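Local coordinates for protein arginyl-tRNA synthetase, putative (Plasmodium falciparum, PDB 5JLD) that probably joins L-arginine to tRNA(Arg) at the expense of ATP, as an aminoacyl-tRNA synthetase of the first class in protein synthesis, at residues S105-F110 against D503-T508; E498-D503 against R567-S572. All blocks are in the same frame, centred on the assembly; numbering follows the deposited sequence.

Contacts 1 and 2 lie side by side, their centres about 8 Å apart and each roughly 30 Å from the centre of the chain. They share Asp503, within the connection between helices 476-492 and 510-520 of the DALR anticodon-binding domain. The 498-503 part of that connection rests on helix 564-584 in contact 2; its 503-508 part meets the end of helix 99-108 in contact 1. Along the chain the segments alternate: 105-110, 498-503, 503-508, 567-572. Lys502 NZ, bonded to Phe110 O, and the ring of Phe110, packed on Leu569, tie the two together. One connection thus joins the N-terminal part of the chain to a C-terminal helix.

Contact 1 of 2, residues S105-F110 against D503-T508; sequences SLKKLF and DELSLT
Lys107 NZ grips Asp503 OD1 through the anti lone pair of the carboxylate, the one turned away from OD2, in a salt bridge of 2.8 Å. Asp503 lies on the exposed side of the contact; the lysine chain runs beside the leucines as a straight rod, every torsion beyond CG near 180°, roughly perpendicular to the aspartate side chain. The CB of Asp503 points away from the helix, but its CG lies beside the backbone N (chi1 -77°), and the carboxylate comes back to the lysine.

Deeper in, Leu505 has CG anti to its backbone N (chi1 -155°) and lays CD2 against Leu106 CB at 3.5 Å, tighter than usual for two carbons; the two side chains cross nearly perpendicularly. The tip of Leu106 continues to the next leucine, CD1 meeting Leu507 CD1 at 3.9 Å in an oblique crossing. Leu507 centres an inverse gamma turn, and its N is hydrogen-bonded to Glu103 OE2 of helix 99-108, about one turn before Leu106 and Lys107. Helix 510-520 packs on Leu106 through Ile519 and on Leu507 through Ile513, while helix 564-584 touches Leu505 through Ser566.

Contact 2 of 2, residues E498-D503 against R567-S572; sequences EDISKD and RLLLCS
Ile500 and Leu569 carry most of this apolar contact, lying alongside each other and running antiparallel. Ile500 CG2 lies 3.9 Å from Leu569 CD1, and the same methyl also touches CD2, so it meets both branches of the leucine. The other arm of Ile500 serves a second partner: its CD1 reaches Leu568 CD2 at 3.9 Å, the isoleucine set crosswise to this leucine. Leu569 CD2 goes on to the backbone of the loop, 3.5 Å from Ser501 O and 3.8 Å from Lys502 CA. Methyl groups of the helix therefore meet a side chain at one end of the contact and main-chain atoms at the other.

The torsions of Ile500 explain this division. CG1 stands beside the backbone N (chi1 -50°) and, with chi2 at 176°, carries CD1 outward to Leu568, while CG2 is anti to the N and faces Leu569. Consecutive residues 568 and 569 thus offer two side chains from one helical turn to the two branches of one isoleucine.

Beyond this shell, a weak hydrogen bond of 3.4 Å from Asp503 N to Ser501 OG spans the turn into the 3-10 segment. Lys502 sends its CB away from the helix, and its NZ is hydrogen-bonded to Phe110 O, fastening the loop to the chain just past helix 99-108. On the helix, Phe490 of helix 476-492 packs against Leu568, and Ser493 touches it as well. Cys571 N to Arg567 O and Ser572 N to Leu568 O are i to i-4 bonds of the helix that carries Leu568 and Leu569. A connection between helices is laid here over the flank of the last long helix, 564-584, within the all-helical DALR anticodon-binding domain of the arginyl-tRNA synthetase.

Contact 1 of 2, residues S105-F110 against D503-T508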
loop_
_atom_site.group_PDB
_atom_site.type_symbol
_atom_site.label_atom_id
_atom_site.label_comp_id
_atom_site.label_asym_id
_atom_site.label_seq_id
_atom_site.Cartn_x
_atom_site.Cartn_y
_atom_site.Cartn_z
ATOM N N SER A 105 -25.814 -4.289 9.355
ATOM C CA SER A 105 -24.425 -4.538 8.949
ATOM C C SER A 105 -23.503 -3.903 9.992
ATOM O O SER A 105 -22.561 -4.525 10.458
ATOM C CB SER A 105 -24.147 -3.992 7.546
ATOM O OG SER A 105 -24.962 -4.617 6.556
ATOM N N LEU A 106 -23.825 -2.677 10.397
ATOM C CA LEU A 106 -23.057 -1.988 11.431
ATOM C C LEU A 106 -23.038 -2.769 12.741
ATOM O O LEU A 106 -22.008 -2.839 13.410
ATOM C CB LEU A 106 -23.623 -0.583 11.667
ATOM C CG LEU A 106 -23.277 0.439 10.580
ATOM C CD1 LEU A 106 -24.071 1.711 10.778
ATOM C CD2 LEU A 106 -21.775 0.733 10.559
ATOM N N LYS A 107 -24.177 -3.350 13.104
ATOM C CA LYS A 107 -24.267 -4.133 14.332
ATOM C C LYS A 107 -23.379 -5.383 14.278
ATOM O O LYS A 107 -22.883 -5.832 15.310
ATOM C CB LYS A 107 -25.712 -4.544 14.614
ATOM C CG LYS A 107 -26.677 -3.392 14.871
ATOM C CD LYS A 107 -28.075 -3.940 15.179
ATOM C CE LYS A 107 -29.080 -2.815 15.401
ATOM N NZ LYS A 107 -30.485 -3.334 15.452
ATOM N N LYS A 108 -23.197 -5.958 13.090
ATOM C CA LYS A 108 -22.157 -6.998 12.957
ATOM C C LYS A 108 -20.735 -6.580 13.461
ATOM O O LYS A 108 -19.953 -7.426 13.889
ATOM C CB LYS A 108 -22.053 -7.454 11.499
ATOM C CG LYS A 108 -23.243 -8.265 11.004
ATOM C CD LYS A 108 -23.070 -8.611 9.528
ATOM C CE LYS A 108 -24.232 -9.427 8.979
ATOM N NZ LYS A 108 -24.071 -9.709 7.520
ATOM N N LEU A 109 -20.407 -5.288 13.431
ATOM C CA LEU A 109 -19.074 -4.811 13.839
ATOM C C LEU A 109 -18.743 -4.989 15.320
ATOM O O LEU A 109 -17.628 -4.676 15.754
ATOM C CB LEU A 109 -18.910 -3.321 13.494
ATOM C CG LEU A 109 -18.763 -3.034 12.004
ATOM C CD1 LEU A 109 -18.664 -1.546 11.751
ATOM C CD2 LEU A 109 -17.540 -3.793 11.440
ATOM N N PHE A 110 -19.697 -5.452 16.097
ATOM C CA PHE A 110 -19.471 -5.605 17.512
ATOM C C PHE A 110 -19.234 -7.020 17.916
ATOM O O PHE A 110 -20.117 -7.836 17.839
ATOM C CB PHE A 110 -20.661 -5.084 18.274
ATOM C CG PHE A 110 -20.843 -3.619 18.157
ATOM C CD1 PHE A 110 -21.430 -3.081 17.058
ATOM C CD2 PHE A 110 -20.415 -2.786 19.141
ATOM C CE1 PHE A 110 -21.599 -1.729 16.942
ATOM C CE2 PHE A 110 -20.576 -1.434 19.036
ATOM C CZ PHE A 110 -21.171 -0.899 17.932
ATOM N N ASP A 503 -28.213 -2.359 19.756
ATOM C CA ASP A 503 -29.553 -2.142 19.239
ATOM C C ASP A 503 -30.060 -0.714 19.489
ATOM O O ASP A 503 -31.223 -0.399 19.205
ATOM C CB ASP A 503 -30.525 -3.162 19.833
ATOM C CG ASP A 503 -30.407 -4.536 19.180
ATOM O OD1 ASP A 503 -30.104 -4.603 17.967
ATOM O OD2 ASP A 503 -30.640 -5.546 19.879
ATOM N N GLU A 504 -29.194 0.151 20.017
ATOM C CA GLU A 504 -29.543 1.562 20.130
ATOM C C GLU A 504 -29.484 2.183 18.751
ATOM O O GLU A 504 -30.128 3.197 18.473
ATOM C CB GLU A 504 -28.606 2.301 21.082
ATOM C CG GLU A 504 -28.871 2.028 22.551
ATOM C CD GLU A 504 -30.122 2.709 23.060
ATOM O OE1 GLU A 504 -30.678 3.559 22.336
ATOM O OE2 GLU A 504 -30.552 2.388 24.186
ATOM N N LEU A 505 -28.721 1.539 17.879
ATOM C CA LEU A 505 -28.351 2.105 16.595
ATOM C C LEU A 505 -29.555 2.396 15.719
ATOM O O LEU A 505 -30.285 1.488 15.333
ATOM C CB LEU A 505 -27.388 1.159 15.874
ATOM C CG LEU A 505 -26.454 1.780 14.841
ATOM C CD1 LEU A 505 -25.600 2.873 15.470
ATOM C CD2 LEU A 505 -25.581 0.696 14.254
ATOM N N SER A 506 -29.755 3.675 15.418
ATOM C CA SER A 506 -30.836 4.104 14.544
ATOM C C SER A 506 -30.403 5.269 13.665
ATOM O O SER A 506 -30.158 6.389 14.137
ATOM C CB SER A 506 -32.083 4.490 15.352
ATOM O OG SER A 506 -32.378 3.499 16.314
ATOM N N LEU A 507 -30.341 4.989 12.373
ATOM C CA LEU A 507 -29.888 5.955 11.393
ATOM C C LEU A 507 -31.094 6.738 10.872
ATOM O O LEU A 507 -31.716 6.375 9.874
ATOM C CB LEU A 507 -29.137 5.234 10.277
ATOM C CG LEU A 507 -28.135 4.213 10.844
ATOM C CD1 LEU A 507 -27.422 3.449 9.755
ATOM C CD2 LEU A 507 -27.119 4.878 11.774
ATOM N N THR A 508 -31.404 7.824 11.573
ATOM C CA THR A 508 -32.633 8.571 11.367
ATOM C C THR A 508 -32.443 9.729 10.395
ATOM O O THR A 508 -33.400 10.190 9.773
ATOM C CB THR A 508 -33.176 9.113 12.718
ATOM O OG1 THR A 508 -32.191 9.949 13.343
ATOM C CG2 THR A 508 -33.486 7.967 13.658
#

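Contact 2 of 2, residues E498-D503 against R567-S572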
loop_
_atom_site.group_PDB
_atom_site.type_symbol
_atom_site.label_atom_id
_atom_site.label_comp_id
_atom_site.label_asym_id
_atom_site.label_seq_id
_atom_site.Cartn_x
_atom_site.Cartn_y
_atom_site.Cartn_z
ATOM N N GLU A 498 -19.708 1.756 26.860
ATOM C CA GLU A 498 -19.772 0.306 27.011
ATOM C C GLU A 498 -20.997 -0.145 27.805
ATOM O O GLU A 498 -21.132 -1.322 28.134
ATOM C CB GLU A 498 -18.491 -0.206 27.679
ATOM C CG GLU A 498 -17.828 0.805 28.606
ATOM C CD GLU A 498 -16.364 0.487 28.867
ATOM O OE1 GLU A 498 -15.987 -0.703 28.796
ATOM O OE2 GLU A 498 -15.588 1.428 29.141
ATOM N N ASP A 499 -21.886 0.793 28.116
ATOM C CA ASP A 499 -23.164 0.447 28.735
ATOM C C ASP A 499 -24.229 0.320 27.652
ATOM O O ASP A 499 -25.316 -0.220 27.877
ATOM C CB ASP A 499 -23.565 1.493 29.771
ATOM C CG ASP A 499 -22.616 1.530 30.950
ATOM O OD1 ASP A 499 -21.480 1.018 30.814
ATOM O OD2 ASP A 499 -23.006 2.058 32.011
ATOM N N ILE A 500 -23.885 0.806 26.464
ATOM C CA ILE A 500 -24.800 0.865 25.336
ATOM C C ILE A 500 -24.805 -0.421 24.517
ATOM O O ILE A 500 -23.758 -0.874 24.059
ATOM C CB ILE A 500 -24.430 2.029 24.393
ATOM C CG1 ILE A 500 -24.244 3.328 25.177
ATOM C CG2 ILE A 500 -25.447 2.169 23.279
ATOM C CD1 ILE A 500 -23.782 4.479 24.317
ATOM N N SER A 501 -25.986 -0.988 24.303
ATOM C CA SER A 501 -26.119 -2.139 23.418
ATOM C C SER A 501 -26.196 -1.697 21.955
ATOM O O SER A 501 -26.664 -0.590 21.656
ATOM C CB SER A 501 -27.358 -2.958 23.785
ATOM O OG SER A 501 -28.516 -2.425 23.177
ATOM N N LYS A 502 -25.746 -2.571 21.054
ATOM C CA LYS A 502 -25.774 -2.303 19.613
ATOM C C LYS A 502 -27.155 -1.897 19.094
ATOM O O LYS A 502 -27.265 -1.172 18.102
ATOM C CB LYS A 502 -25.302 -3.528 18.821
ATOM C CG LYS A 502 -24.651 -4.616 19.654
ATOM C CD LYS A 502 -24.252 -5.817 18.803
ATOM C CE LYS A 502 -23.728 -6.952 19.684
ATOM N NZ LYS A 502 -23.035 -8.027 18.914
ATOM N N ASP A 503 -28.213 -2.359 19.756
ATOM C CA ASP A 503 -29.553 -2.142 19.239
ATOM C C ASP A 503 -30.060 -0.714 19.489
ATOM O O ASP A 503 -31.223 -0.399 19.205
ATOM C CB ASP A 503 -30.525 -3.162 19.833
ATOM C CG ASP A 503 -30.407 -4.536 19.180
ATOM O OD1 ASP A 503 -30.104 -4.603 17.967
ATOM O OD2 ASP A 503 -30.640 -5.546 19.879
ATOM N N ARG A 567 -26.062 7.820 18.506
ATOM C CA ARG A 567 -25.035 8.723 17.975
ATOM C C ARG A 567 -23.653 8.428 18.578
ATOM O O ARG A 567 -22.659 8.442 17.874
ATOM C CB ARG A 567 -25.407 10.185 18.213
ATOM C CG ARG A 567 -26.594 10.637 17.352
ATOM C CD ARG A 567 -26.690 12.143 17.216
ATOM N NE ARG A 567 -27.129 12.798 18.444
ATOM C CZ ARG A 567 -28.386 12.836 18.898
ATOM N NH1 ARG A 567 -29.379 12.224 18.250
ATOM N NH2 ARG A 567 -28.643 13.479 20.027
ATOM N N LEU A 568 -23.608 8.164 19.878
ATOM C CA LEU A 568 -22.353 7.857 20.547
ATOM C C LEU A 568 -21.740 6.579 19.978
ATOM O O LEU A 568 -20.529 6.493 19.755
ATOM C CB LEU A 568 -22.570 7.717 22.051
ATOM C CG LEU A 568 -21.357 8.091 22.900
ATOM C CD1 LEU A 568 -21.073 9.590 22.775
ATOM C CD2 LEU A 568 -21.580 7.694 24.355
ATOM N N LEU A 569 -22.596 5.594 19.739
ATOM C CA LEU A 569 -22.191 4.349 19.104
ATOM C C LEU A 569 -21.572 4.613 17.733
ATOM O O LEU A 569 -20.515 4.043 17.382
ATOM C CB LEU A 569 -23.393 3.408 18.982
ATOM C CG LEU A 569 -23.214 1.963 19.453
ATOM C CD1 LEU A 569 -22.500 1.908 20.793
ATOM C CD2 LEU A 569 -24.561 1.269 19.531
ATOM N N LEU A 570 -22.224 5.482 16.962
ATOM C CA LEU A 570 -21.680 5.877 15.660
ATOM C C LEU A 570 -20.305 6.516 15.819
ATOM O O LEU A 570 -19.396 6.286 15.013
ATOM C CB LEU A 570 -22.620 6.851 14.941
ATOM C CG LEU A 570 -23.453 6.231 13.822
ATOM C CD1 LEU A 570 -24.490 7.211 13.303
ATOM C CD2 LEU A 570 -22.557 5.738 12.696
ATOM N N CYS A 571 -20.172 7.337 16.857
ATOM C CA CYS A 571 -18.901 7.977 17.149
ATOM C C CYS A 571 -17.816 6.919 17.432
ATOM O O CYS A 571 -16.687 7.048 16.981
ATOM C CB CYS A 571 -19.047 8.933 18.332
ATOM S SG CYS A 571 -19.956 10.469 17.982
ATOM N N SER A 572 -18.185 5.872 18.168
ATOM C CA SER A 572 -17.259 4.807 18.566
ATOM C C SER A 572 -16.774 4.004 17.365
ATOM O O SER A 572 -15.557 3.773 17.176
ATOM C CB SER A 572 -17.943 3.884 19.580
ATOM O OG SER A 572 -17.027 3.054 20.259
#